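Local atomic coordinates of MsStt7d protein (Micromonas, PDB entry 4IX3), a protein that probably transfers phosphate from ATP to protein substrates, this piece being the catalytic kinase domain of an algal homolog of the state transition kinase Stt7. Residues K78-R83 with L153-R158; M85-L90 with E105-M110; P199-Y204 with P229-D234; P245-S250 with D324-C329. All blocks are in the same frame, centred on the assembly; numbering follows the deposited sequence.

Contact 1: residues K78-R83 with L153-R158; sequences KGTCAR and LGSLAR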
loop_
_atom_site.group_PDB
_atom_site.type_symbol
_atom_site.label_atom_id
_atom_site.label_comp_id
_atom_site.label_asym_id
_atom_site.label_seq_id
_atom_site.Cartn_x
_atom_site.Cartn_y
_atom_site.Cartn_z
ATOM N N LYS B 78 -11.677 -16.832 19.316
ATOM C CA LYS B 78 -12.134 -17.654 18.173
ATOM C C LYS B 78 -13.503 -17.196 17.692
ATOM O O LYS B 78 -14.375 -16.919 18.528
ATOM C CB LYS B 78 -12.225 -19.128 18.566
ATOM C CG LYS B 78 -10.861 -19.799 18.651
ATOM C CD LYS B 78 -11.047 -21.311 18.691
ATOM C CE LYS B 78 -9.716 -22.032 18.501
ATOM N NZ LYS B 78 -8.838 -21.691 19.651
ATOM N N GLY B 79 -13.687 -17.139 16.376
ATOM C CA GLY B 79 -14.943 -16.766 15.741
ATOM C C GLY B 79 -15.119 -15.278 15.557
ATOM O O GLY B 79 -16.061 -14.907 14.826
ATOM N N THR B 80 -14.246 -14.443 16.134
ATOM C CA THR B 80 -14.355 -12.996 15.868
ATOM C C THR B 80 -13.899 -12.656 14.452
ATOM O O THR B 80 -14.460 -11.729 13.844
ATOM C CB THR B 80 -13.586 -12.150 16.881
ATOM O OG1 THR B 80 -12.196 -12.483 16.860
ATOM C CG2 THR B 80 -14.168 -12.307 18.293
ATOM N N CYS B 81 -12.849 -13.349 13.997
ATOM C CA CYS B 81 -12.202 -13.036 12.724
ATOM C C CYS B 81 -12.132 -14.259 11.827
ATOM O O CYS B 81 -12.346 -15.395 12.321
ATOM C CB CYS B 81 -10.798 -12.542 13.029
ATOM S SG CYS B 81 -10.675 -11.059 14.033
ATOM N N ALA B 82 -11.805 -14.107 10.547
ATOM C CA ALA B 82 -11.582 -15.254 9.686
ATOM C C ALA B 82 -10.615 -16.254 10.340
ATOM O O ALA B 82 -9.571 -15.876 10.931
ATOM C CB ALA B 82 -10.998 -14.828 8.359
ATOM N N ARG B 83 -10.969 -17.547 10.229
ATOM C CA ARG B 83 -10.191 -18.577 10.918
ATOM C C ARG B 83 -8.759 -18.647 10.364
ATOM O O ARG B 83 -8.558 -18.771 9.160
ATOM C CB ARG B 83 -10.886 -19.924 10.715
ATOM C CG ARG B 83 -10.104 -21.119 11.289
ATOM C CD ARG B 83 -10.964 -22.400 11.349
ATOM N NE ARG B 83 -11.609 -22.737 10.071
ATOM C CZ ARG B 83 -11.112 -23.574 9.156
ATOM N NH1 ARG B 83 -9.946 -24.186 9.376
ATOM N NH2 ARG B 83 -11.838 -23.838 8.062
ATOM N N LEU B 153 -20.066 -5.505 17.517
ATOM C CA LEU B 153 -19.703 -4.965 18.791
ATOM C C LEU B 153 -19.315 -6.126 19.740
ATOM O O LEU B 153 -18.384 -5.957 20.548
ATOM C CB LEU B 153 -20.807 -4.113 19.409
ATOM C CG LEU B 153 -21.105 -2.836 18.635
ATOM C CD1 LEU B 153 -22.414 -2.253 19.176
ATOM C CD2 LEU B 153 -19.982 -1.850 18.783
ATOM N N GLY B 154 -20.011 -7.285 19.667
ATOM C CA GLY B 154 -19.622 -8.395 20.561
ATOM C C GLY B 154 -18.212 -8.888 20.215
ATOM O O GLY B 154 -17.424 -9.159 21.100
ATOM N N SER B 155 -17.891 -8.971 18.930
ATOM C CA SER B 155 -16.543 -9.403 18.524
ATOM C C SER B 155 -15.472 -8.400 18.907
ATOM O O SER B 155 -14.403 -8.773 19.413
ATOM C CB SER B 155 -16.496 -9.693 17.048
ATOM O OG SER B 155 -17.222 -10.863 16.753
ATOM N N LEU B 156 -15.732 -7.109 18.656
ATOM C CA LEU B 156 -14.794 -6.077 19.114
ATOM C C LEU B 156 -14.573 -6.110 20.619
ATOM O O LEU B 156 -13.454 -5.965 21.102
ATOM C CB LEU B 156 -15.218 -4.682 18.611
ATOM C CG LEU B 156 -15.116 -4.510 17.095
ATOM C CD1 LEU B 156 -15.761 -3.210 16.666
ATOM C CD2 LEU B 156 -13.637 -4.539 16.687
ATOM N N ALA B 157 -15.654 -6.317 21.393
ATOM C CA ALA B 157 -15.517 -6.423 22.830
ATOM C C ALA B 157 -14.609 -7.600 23.200
ATOM O O ALA B 157 -13.761 -7.470 24.090
ATOM C CB ALA B 157 -16.873 -6.563 23.496
ATOM N N ARG B 158 -14.780 -8.745 22.527
ATOM C CA ARG B 158 -13.894 -9.884 22.829
ATOM C C ARG B 158 -12.448 -9.620 22.401
ATOM O O ARG B 158 -11.494 -9.974 23.130
ATOM C CB ARG B 158 -14.430 -11.114 22.089
ATOM C CG ARG B 158 -15.700 -11.663 22.722
ATOM C CD ARG B 158 -16.320 -12.810 21.899
ATOM N NE ARG B 158 -15.400 -13.943 21.919
ATOM C CZ ARG B 158 -15.306 -14.867 20.969
ATOM N NH1 ARG B 158 -16.039 -14.780 19.856
ATOM N NH2 ARG B 158 -14.469 -15.880 21.132
HETATM O O HOH W 1 -17.057 -10.617 14.129
#
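Arg-158 reaches from helix 141-161 to the backbone of Lys-78, in the docking of the αC-β4 loop on helix αE that is characteristic of the protein kinase fold. The guanidinium places Lys-78 O at its edge, near its own plane. Arg-158 NH2 donates to Lys-78 O at 2.8 Å with an N-H...O angle of 145°, and Arg-158 NH1 adds a weaker, more bent bond to Lys-78 O at 3.0 Å. One carbonyl oxygen is thus held by both terminal nitrogens. A bend at chi3 (66°) sets NE of the arginine off the line of its aliphatic chain. Thr-80 fills the angle between the arginine and the helix: its CG2 lies over one face of the guanidinium, 3.5 Å from Arg-158 NH1. The same methyl packs against Ser-155 CB at 3.7 Å.

In the next shell, Thr-80 is fixed from its own side. With chi1 at 60°, OG1 sits between the backbone N and the carbonyl carbon and bonds to Ala-77 O, while CG2 is directed at the helix. The backbone of Thr-80 pairs with Leu-186, and Val-73 of helix 59-76 packs on its side chain. A water completes the join: Ser-155 OG donates to it at an OG-to-water distance of 2.6 Å, and it donates in turn to Thr-80 O, 2.8 Å away.

Contact 2: residues M85-L90 with E105-M110; sequences MGCIEL and EGLWLM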
loop_
_atom_site.group_PDB
_atom_site.type_symbol
_atom_site.label_atom_id
_atom_site.label_comp_id
_atom_site.label_asym_id
_atom_site.label_seq_id
_atom_site.Cartn_x
_atom_site.Cartn_y
_atom_site.Cartn_z
ATOM N N MET B 85 -5.233 -20.274 9.719
ATOM C CA MET B 85 -4.754 -21.647 9.483
ATOM C C MET B 85 -3.242 -21.746 9.557
ATOM O O MET B 85 -2.724 -22.866 9.506
ATOM C CB MET B 85 -5.245 -22.115 8.109
ATOM C CG MET B 85 -6.774 -22.189 8.054
ATOM S SD MET B 85 -7.459 -22.638 6.436
ATOM C CE MET B 85 -7.141 -24.403 6.332
ATOM N N GLY B 86 -2.531 -20.665 9.868
ATOM C CA GLY B 86 -1.087 -20.716 10.089
ATOM C C GLY B 86 -0.276 -20.060 8.998
ATOM O O GLY B 86 -0.765 -19.180 8.286
ATOM N N CYS B 87 0.991 -20.429 8.939
ATOM C CA CYS B 87 1.914 -19.831 7.995
ATOM C C CYS B 87 2.525 -20.881 7.089
ATOM O O CYS B 87 2.467 -22.067 7.407
ATOM C CB CYS B 87 2.998 -19.036 8.725
ATOM S SG CYS B 87 4.218 -20.066 9.556
ATOM N N ILE B 88 3.158 -20.428 6.006
ATOM C CA ILE B 88 3.983 -21.294 5.145
ATOM C C ILE B 88 5.111 -20.435 4.633
ATOM O O ILE B 88 4.843 -19.455 3.940
ATOM C CB ILE B 88 3.189 -21.863 3.918
ATOM C CG1 ILE B 88 1.762 -22.240 4.304
ATOM C CG2 ILE B 88 3.991 -23.045 3.321
ATOM C CD1 ILE B 88 0.720 -21.156 4.038
ATOM N N GLU B 89 6.357 -20.764 4.920
ATOM C CA GLU B 89 7.491 -20.014 4.388
ATOM C C GLU B 89 8.220 -20.827 3.332
ATOM O O GLU B 89 8.578 -21.922 3.595
ATOM C CB GLU B 89 8.406 -19.598 5.516
ATOM C CG GLU B 89 9.448 -18.568 5.076
ATOM C CD GLU B 89 10.246 -18.009 6.229
ATOM O OE1 GLU B 89 10.434 -18.681 7.245
ATOM O OE2 GLU B 89 10.670 -16.871 6.117
ATOM N N LEU B 90 8.396 -20.268 2.140
ATOM C CA LEU B 90 9.049 -20.989 1.054
ATOM C C LEU B 90 10.403 -20.374 0.730
ATOM O O LEU B 90 10.541 -19.150 0.691
ATOM C CB LEU B 90 8.163 -20.998 -0.193
ATOM C CG LEU B 90 7.172 -22.158 -0.313
ATOM C CD1 LEU B 90 5.740 -21.656 -0.189
ATOM C CD2 LEU B 90 7.371 -22.901 -1.624
ATOM N N GLU B 105 8.769 -17.607 -3.122
ATOM C CA GLU B 105 9.716 -17.456 -2.002
ATOM C C GLU B 105 9.225 -16.411 -0.986
ATOM O O GLU B 105 8.861 -15.280 -1.365
ATOM C CB GLU B 105 11.085 -17.063 -2.625
ATOM C CG GLU B 105 12.192 -16.866 -1.597
ATOM C CD GLU B 105 12.263 -15.481 -0.932
ATOM O OE1 GLU B 105 12.093 -14.481 -1.695
ATOM O OE2 GLU B 105 12.523 -15.377 0.299
ATOM N N GLY B 106 9.319 -16.734 0.301
ATOM C CA GLY B 106 9.010 -15.833 1.410
ATOM C C GLY B 106 7.880 -16.372 2.288
ATOM O O GLY B 106 7.376 -17.460 2.100
ATOM N N LEU B 107 7.479 -15.558 3.225
ATOM C CA LEU B 107 6.495 -15.928 4.246
ATOM C C LEU B 107 5.083 -15.696 3.705
ATOM O O LEU B 107 4.767 -14.618 3.169
ATOM C CB LEU B 107 6.735 -15.081 5.503
ATOM C CG LEU B 107 5.746 -15.368 6.644
ATOM C CD1 LEU B 107 5.968 -16.772 7.190
ATOM C CD2 LEU B 107 5.994 -14.322 7.760
ATOM N N TRP B 108 4.223 -16.672 3.924
ATOM C CA TRP B 108 2.793 -16.611 3.631
ATOM C C TRP B 108 1.965 -16.845 4.869
ATOM O O TRP B 108 2.335 -17.675 5.726
ATOM C CB TRP B 108 2.378 -17.666 2.615
ATOM C CG TRP B 108 2.966 -17.418 1.260
ATOM C CD1 TRP B 108 4.229 -17.753 0.774
ATOM C CD2 TRP B 108 2.273 -16.752 0.193
ATOM N NE1 TRP B 108 4.328 -17.352 -0.542
ATOM C CE2 TRP B 108 3.158 -16.750 -0.954
ATOM C CE3 TRP B 108 0.983 -16.231 0.056
ATOM C CZ2 TRP B 108 2.796 -16.148 -2.135
ATOM C CZ3 TRP B 108 0.612 -15.651 -1.143
ATOM C CH2 TRP B 108 1.501 -15.595 -2.224
ATOM N N LEU B 109 0.812 -16.166 4.991
ATOM C CA LEU B 109 -0.228 -16.503 5.986
ATOM C C LEU B 109 -1.414 -17.082 5.252
ATOM O O LEU B 109 -1.715 -16.726 4.102
ATOM C CB LEU B 109 -0.629 -15.228 6.730
ATOM C CG LEU B 109 0.516 -14.467 7.369
ATOM C CD1 LEU B 109 -0.040 -13.298 8.184
ATOM C CD2 LEU B 109 1.375 -15.386 8.253
ATOM N N MET B 110 -2.188 -17.933 5.949
ATOM C CA MET B 110 -3.349 -18.573 5.358
ATOM C C MET B 110 -4.538 -18.542 6.326
ATOM O O MET B 110 -4.366 -18.753 7.532
ATOM C CB MET B 110 -3.012 -20.024 4.982
ATOM C CG MET B 110 -4.093 -20.713 4.149
ATOM S SD MET B 110 -3.551 -22.283 3.436
ATOM C CE MET B 110 -3.655 -23.347 4.877
HETATM O O HOH W 2 12.566 -17.386 2.143
#
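The terminal methyl of Met-110 packs along Met-85, the two chains crossing obliquely. Met-110 has CG anti to its backbone N (chi1 -171°) and turns at chi3, and its CE lies 3.8 Å from Met-85 CB and 3.9 Å from Met-85 CE. Next along this face, Ile-88 crosses both neighbours on the partner strand, with CD1 at 4.0 Å from Met-110 CB and at a similar distance from Trp-108 CB. The indole turns an edge to the opposite backbone, Ile-88 O lying near the ring plane 3.6 Å from Trp-108 CD1, and its NE1 is held by Thr-104 O. Leu-90 CD1 approaches the same ring obliquely.

On the other face, Leu-107 CD1 sits between Cys-87 CB, at 4.0 Å, and Glu-89 CB, at 4.1 Å, while Leu-109 CD2 also touches Cys-87 CB. Leu-63 and Met-67 of helix 59-76 pack on Cys-87, Leu-107 and Leu-109, while the Glu-89 carboxylate turns to Arg-11. The backbones run antiparallel, 157° apart, with paired bonds at Ile-88/Trp-108 and Leu-90/Gly-106; Leu-90 O accepts from Gly-106 N at 2.7 Å. At the other end Met-85 N and Gly-86 O both bond to Met-110, which makes a classic beta bulge. A sheet with this pair of strands, packed on helix αC and leading to the ADP-binding Ala-112, is typical of the kinase N-terminal lobe.

Contact 3: residues P199-Y204 with P229-D234; sequences PETLNY and PRPTKD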
loop_
_atom_site.group_PDB
_atom_site.type_symbol
_atom_site.label_atom_id
_atom_site.label_comp_id
_atom_site.label_asym_id
_atom_site.label_seq_id
_atom_site.Cartn_x
_atom_site.Cartn_y
_atom_site.Cartn_z
ATOM N N PRO B 199 2.922 -11.527 25.861
ATOM C CA PRO B 199 3.859 -10.958 26.835
ATOM C C PRO B 199 4.443 -9.588 26.464
ATOM O O PRO B 199 5.006 -8.902 27.323
ATOM C CB PRO B 199 4.983 -11.989 26.839
ATOM C CG PRO B 199 5.055 -12.397 25.402
ATOM C CD PRO B 199 3.615 -12.460 24.952
ATOM N N GLU B 200 4.260 -9.161 25.218
ATOM C CA GLU B 200 4.778 -7.866 24.770
ATOM C C GLU B 200 3.749 -7.213 23.886
ATOM O O GLU B 200 3.040 -7.891 23.123
ATOM C CB GLU B 200 6.073 -8.029 23.973
ATOM C CG GLU B 200 7.189 -8.694 24.773
ATOM C CD GLU B 200 8.542 -8.522 24.127
ATOM O OE1 GLU B 200 8.597 -8.014 22.984
ATOM O OE2 GLU B 200 9.546 -8.899 24.773
ATOM N N THR B 201 3.675 -5.888 23.968
ATOM C CA THR B 201 2.804 -5.168 23.024
ATOM C C THR B 201 3.324 -5.319 21.587
ATOM O O THR B 201 4.536 -5.522 21.362
ATOM C CB THR B 201 2.630 -3.669 23.368
ATOM O OG1 THR B 201 3.874 -2.998 23.147
ATOM C CG2 THR B 201 2.169 -3.477 24.826
ATOM N N LEU B 202 2.426 -5.233 20.609
ATOM C CA LEU B 202 2.753 -5.434 19.186
ATOM C C LEU B 202 2.106 -4.314 18.385
ATOM O O LEU B 202 0.943 -3.994 18.622
ATOM C CB LEU B 202 2.257 -6.794 18.662
ATOM C CG LEU B 202 2.739 -8.034 19.423
ATOM C CD1 LEU B 202 1.926 -9.217 18.929
ATOM C CD2 LEU B 202 4.229 -8.289 19.273
ATOM N N ASN B 203 2.866 -3.658 17.514
ATOM C CA ASN B 203 2.330 -2.656 16.597
ATOM C C ASN B 203 1.596 -1.493 17.308
ATOM O O ASN B 203 0.567 -0.977 16.824
ATOM C CB ASN B 203 1.472 -3.354 15.535
ATOM C CG ASN B 203 1.286 -2.527 14.274
ATOM O OD1 ASN B 203 2.191 -1.816 13.860
ATOM N ND2 ASN B 203 0.118 -2.639 13.643
ATOM N N TYR B 204 2.133 -1.113 18.464
ATOM C CA TYR B 204 1.475 -0.196 19.387
ATOM C C TYR B 204 2.484 0.871 19.793
ATOM O O TYR B 204 3.496 0.558 20.395
ATOM C CB TYR B 204 1.064 -1.012 20.601
ATOM C CG TYR B 204 0.186 -0.310 21.617
ATOM C CD1 TYR B 204 -0.897 0.468 21.207
ATOM C CD2 TYR B 204 0.432 -0.433 22.969
ATOM C CE1 TYR B 204 -1.749 1.052 22.139
ATOM C CE2 TYR B 204 -0.396 0.161 23.926
ATOM C CZ TYR B 204 -1.511 0.875 23.505
ATOM O OH TYR B 204 -2.402 1.432 24.427
ATOM N N PRO B 229 3.640 8.546 26.714
ATOM C CA PRO B 229 4.779 7.640 26.802
ATOM C C PRO B 229 4.699 6.504 25.782
ATOM O O PRO B 229 3.607 6.083 25.360
ATOM C CB PRO B 229 4.670 7.038 28.213
ATOM C CG PRO B 229 3.821 7.977 28.990
ATOM C CD PRO B 229 2.908 8.646 27.992
ATOM N N ARG B 230 5.873 6.006 25.413
ATOM C CA ARG B 230 6.017 4.758 24.681
ATOM C C ARG B 230 5.456 3.647 25.545
ATOM O O ARG B 230 5.660 3.664 26.760
ATOM C CB ARG B 230 7.504 4.487 24.466
ATOM C CG ARG B 230 7.970 4.679 23.038
ATOM C CD ARG B 230 7.657 3.412 22.266
ATOM N NE ARG B 230 7.895 3.525 20.832
ATOM C CZ ARG B 230 7.257 2.797 19.921
ATOM N NH1 ARG B 230 6.314 1.935 20.305
ATOM N NH2 ARG B 230 7.550 2.947 18.632
ATOM N N PRO B 231 4.732 2.687 24.930
ATOM C CA PRO B 231 4.180 1.625 25.761
ATOM C C PRO B 231 5.247 0.628 26.191
ATOM O O PRO B 231 6.084 0.199 25.389
ATOM C CB PRO B 231 3.174 0.925 24.848
ATOM C CG PRO B 231 3.545 1.321 23.459
ATOM C CD PRO B 231 4.227 2.658 23.547
ATOM N N THR B 232 5.248 0.337 27.482
ATOM C CA THR B 232 6.116 -0.678 28.051
ATOM C C THR B 232 5.246 -1.587 28.905
ATOM O O THR B 232 4.053 -1.305 29.120
ATOM C CB THR B 232 7.182 -0.033 28.960
ATOM O OG1 THR B 232 6.538 0.594 30.080
ATOM C CG2 THR B 232 7.978 1.016 28.185
ATOM N N LYS B 233 5.851 -2.665 29.400
ATOM C CA LYS B 233 5.166 -3.640 30.241
ATOM C C LYS B 233 4.605 -3.008 31.509
ATOM O O LYS B 233 3.545 -3.407 31.983
ATOM C CB LYS B 233 6.114 -4.778 30.624
ATOM C CG LYS B 233 6.501 -5.724 29.497
ATOM C CD LYS B 233 7.865 -6.368 29.731
ATOM C CE LYS B 233 8.161 -7.507 28.764
ATOM N NZ LYS B 233 8.265 -7.087 27.337
ATOM N N ASP B 234 5.342 -2.071 32.102
ATOM C CA ASP B 234 4.831 -1.440 33.316
ATOM C C ASP B 234 3.711 -0.441 33.106
ATOM O O ASP B 234 2.843 -0.346 33.964
ATOM C CB ASP B 234 5.935 -0.830 34.168
ATOM C CG ASP B 234 7.006 -1.832 34.489
ATOM O OD1 ASP B 234 6.652 -2.989 34.803
ATOM O OD2 ASP B 234 8.193 -1.476 34.354
HETATM O O HOH W 3 6.006 -2.458 25.037
#
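Pro-231 O accepts a hydrogen bond from a water 2.7 Å away, and the same water lies 2.9 Å from Thr-201 OG1, so a single water links the Thr-201 hydroxyl to the Pro-231 carbonyl where Thr-201 OG1 also comes near Pro-231 CB. Beside this bridge the Tyr-204 ring meets the proline obliquely. Tyr-204 CD2 is 3.6 Å from Pro-231 CB and equally near Pro-231 CG, with CE2 a little farther from both. Tyr-204 CG lies anti to the backbone N (chi1 -172°), the start of the ring's course toward the proline. Pro-231 CG also approaches Tyr-204 O at 3.2 Å.

Residues 199-204 belong to the kinase activation segment, which begins at the magnesium-binding Asp-188, and 229-234 follow farther along the loop that leads to helix 236-243. Their touching parts run nearly opposite, 165° apart. Leu-224 also packs on the tyrosine, and at its tip Tyr-204 OH rests against Pro-245 CG. An alanine at Tyr-204 would probably leave Pro-231 CB and CG without their aromatic partner and open a gap toward Pro-245.

At the exposed end, Lys-233 NZ, turned aside by a bend at chi4 (64°), makes a long, weak salt bridge to Glu-200 OE2 at 3.4 Å. Lys-233 CE passes 3.7 Å from Pro-199 O.

Contact 4: residues P245-S250 with D324-C329; sequences PDRFDS and DARASC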
loop_
_atom_site.group_PDB
_atom_site.type_symbol
_atom_site.label_atom_id
_atom_site.label_comp_id
_atom_site.label_asym_id
_atom_site.label_seq_id
_atom_site.Cartn_x
_atom_site.Cartn_y
_atom_site.Cartn_z
ATOM N N PRO B 245 -7.324 3.373 23.534
ATOM C CA PRO B 245 -7.116 3.088 22.121
ATOM C C PRO B 245 -8.234 2.253 21.507
ATOM O O PRO B 245 -8.493 2.352 20.295
ATOM C CB PRO B 245 -5.799 2.314 22.101
ATOM C CG PRO B 245 -5.715 1.697 23.486
ATOM C CD PRO B 245 -6.327 2.738 24.406
ATOM N N ASP B 246 -8.956 1.479 22.333
ATOM C CA ASP B 246 -10.106 0.716 21.841
ATOM C C ASP B 246 -11.211 1.602 21.267
ATOM O O ASP B 246 -12.005 1.148 20.464
ATOM C CB ASP B 246 -10.659 -0.188 22.954
ATOM C CG ASP B 246 -11.045 0.607 24.181
ATOM O OD1 ASP B 246 -12.210 0.471 24.606
ATOM O OD2 ASP B 246 -10.179 1.327 24.733
ATOM N N ARG B 247 -11.283 2.836 21.780
ATOM C CA ARG B 247 -12.281 3.808 21.277
ATOM C C ARG B 247 -12.004 4.211 19.829
ATOM O O ARG B 247 -12.915 4.692 19.144
ATOM C CB ARG B 247 -12.389 5.039 22.179
ATOM C CG ARG B 247 -13.467 4.902 23.243
ATOM C CD ARG B 247 -13.372 3.661 24.128
ATOM N NE ARG B 247 -14.187 3.860 25.320
ATOM C CZ ARG B 247 -13.979 3.264 26.489
ATOM N NH1 ARG B 247 -13.092 2.273 26.585
ATOM N NH2 ARG B 247 -14.670 3.631 27.560
ATOM N N PHE B 248 -10.808 3.892 19.286
ATOM C CA PHE B 248 -10.632 4.014 17.834
ATOM C C PHE B 248 -11.583 3.076 17.089
ATOM O O PHE B 248 -12.248 3.449 16.101
ATOM C CB PHE B 248 -9.165 3.697 17.475
ATOM C CG PHE B 248 -8.856 3.888 16.011
ATOM C CD1 PHE B 248 -8.133 5.006 15.576
ATOM C CD2 PHE B 248 -9.159 2.919 15.066
ATOM C CE1 PHE B 248 -7.868 5.207 14.211
ATOM C CE2 PHE B 248 -8.867 3.074 13.723
ATOM C CZ PHE B 248 -8.216 4.243 13.287
ATOM N N ASP B 249 -11.691 1.842 17.603
ATOM C CA ASP B 249 -12.617 0.875 17.016
ATOM C C ASP B 249 -14.091 1.256 17.247
ATOM O O ASP B 249 -14.922 1.014 16.388
ATOM C CB ASP B 249 -12.407 -0.536 17.578
ATOM C CG ASP B 249 -11.150 -1.235 17.047
ATOM O OD1 ASP B 249 -10.605 -0.845 15.981
ATOM O OD2 ASP B 249 -10.787 -2.270 17.671
ATOM N N SER B 250 -14.371 1.919 18.367
ATOM C CA SER B 250 -15.760 2.373 18.605
ATOM C C SER B 250 -16.228 3.362 17.524
ATOM O O SER B 250 -17.305 3.214 16.946
ATOM C CB SER B 250 -15.858 3.066 19.945
ATOM O OG SER B 250 -15.581 2.150 21.003
ATOM N N ASP B 324 -12.965 10.094 26.055
ATOM C CA ASP B 324 -13.385 9.923 27.440
ATOM C C ASP B 324 -14.894 9.852 27.604
ATOM O O ASP B 324 -15.353 9.432 28.657
ATOM C CB ASP B 324 -12.859 11.050 28.330
ATOM C CG ASP B 324 -11.399 10.853 28.682
ATOM O OD1 ASP B 324 -10.844 9.784 28.330
ATOM O OD2 ASP B 324 -10.795 11.744 29.291
ATOM N N ALA B 325 -15.618 10.278 26.574
ATOM C CA ALA B 325 -17.072 10.262 26.576
ATOM C C ALA B 325 -17.565 9.129 25.673
ATOM O O ALA B 325 -18.743 8.801 25.702
ATOM C CB ALA B 325 -17.586 11.620 26.067
ATOM N N ARG B 326 -16.707 8.533 24.837
ATOM C CA ARG B 326 -17.161 7.610 23.799
ATOM C C ARG B 326 -17.341 6.202 24.379
ATOM O O ARG B 326 -16.468 5.724 25.128
ATOM C CB ARG B 326 -16.104 7.584 22.681
ATOM C CG ARG B 326 -16.568 6.901 21.400
ATOM C CD ARG B 326 -15.472 6.923 20.330
ATOM N NE ARG B 326 -15.009 8.292 20.053
ATOM C CZ ARG B 326 -13.802 8.620 19.595
ATOM N NH1 ARG B 326 -12.970 7.660 19.249
ATOM N NH2 ARG B 326 -13.455 9.887 19.438
ATOM N N ALA B 327 -18.417 5.526 23.986
ATOM C CA ALA B 327 -18.703 4.181 24.553
ATOM C C ALA B 327 -17.626 3.174 24.182
ATOM O O ALA B 327 -17.125 3.195 23.051
ATOM C CB ALA B 327 -20.010 3.644 24.005
ATOM N N SER B 328 -17.321 2.242 25.098
ATOM C CA SER B 328 -16.614 1.024 24.718
ATOM C C SER B 328 -17.538 0.163 23.897
ATOM O O SER B 328 -18.775 0.298 23.962
ATOM C CB SER B 328 -16.180 0.266 25.977
ATOM O OG SER B 328 -17.333 -0.227 26.669
ATOM N N CYS B 329 -16.999 -0.752 23.107
ATOM C CA CYS B 329 -17.835 -1.651 22.319
ATOM C C CYS B 329 -18.616 -2.591 23.257
ATOM O O CYS B 329 -19.797 -2.846 22.998
ATOM C CB CYS B 329 -16.974 -2.447 21.326
ATOM S SG CYS B 329 -16.345 -1.370 19.986
HETATM O O HOH W 4 -14.175 0.040 22.641
HETATM O O HOH W 5 -15.173 6.649 27.428
#
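Arg-247 and Arg-326 lie alongside each other and run in opposite directions, their guanidinium planes 62° apart. From the root of Arg-247, CB stands 4.0 Å from Arg-326 NH1, and CG packs on Arg-326 CB at 3.8 Å. A bend at chi2 (54°) then carries CD past Arg-326 O and Ala-327 O. NE donates to Arg-326 O at 3.0 Å in a straight bond (N-H...O 180°), the acceptor lying in the guanidinium plane. Ser-328 CB lies over the centre of one face of that group, 3.7 Å above it. At the tip, Arg-247 forms a salt bridge with Asp-246, its NH1 bonding to OD1 on the syn lone pair at 2.8 Å, while NH2 reaches a water weakly.

The return bond runs from Arg-326 NH1 to Arg-247 O at 3.0 Å, with the donor above the carbonyl plane. Arg-326 NH2 pairs with Glu-220, consistent with the kinase ion pair between the APE-motif glutamate and the subdomain XI arginine, and Arg-326 NE bonds to Glu-320 O. Nearby, Ser-250 OG donates to Ala-327 O at 2.8 Å.

An alanine at Arg-247 would probably leave Arg-326 O without its NE donor and Asp-246 without its ion pair. Reciprocal side-chain-to-carbonyl bonds imply that the start of helix 246-261 and the 324-329 loop are joined by directional polar bonds as well as by packing, with the like-charged arginines each probably neutralised by a carboxylate.

Following the chain, contact 1 opens first, just after helix 59-76, and closes only on helix 141-161; contact 2 lies within that span, closing the 91-104 connection of a two-stranded antiparallel pair. Contact 1 ties the N-terminal lobe, which carries contact 2, to the helical C-terminal lobe. Contact 3 then closes the 24 residues between 204 and 229, and contact 4 follows in series, bringing the loop after helix 302-318 back to the start of helix 246-261. None of the four cross. Contacts 1 and 4 touch where Leu-156 CB packs on Cys-329 SG at 3.8 Å, and contact 3 also touches contact 4. Contacts 2 and 4 lie farthest apart, with centres about 34 Å from each other.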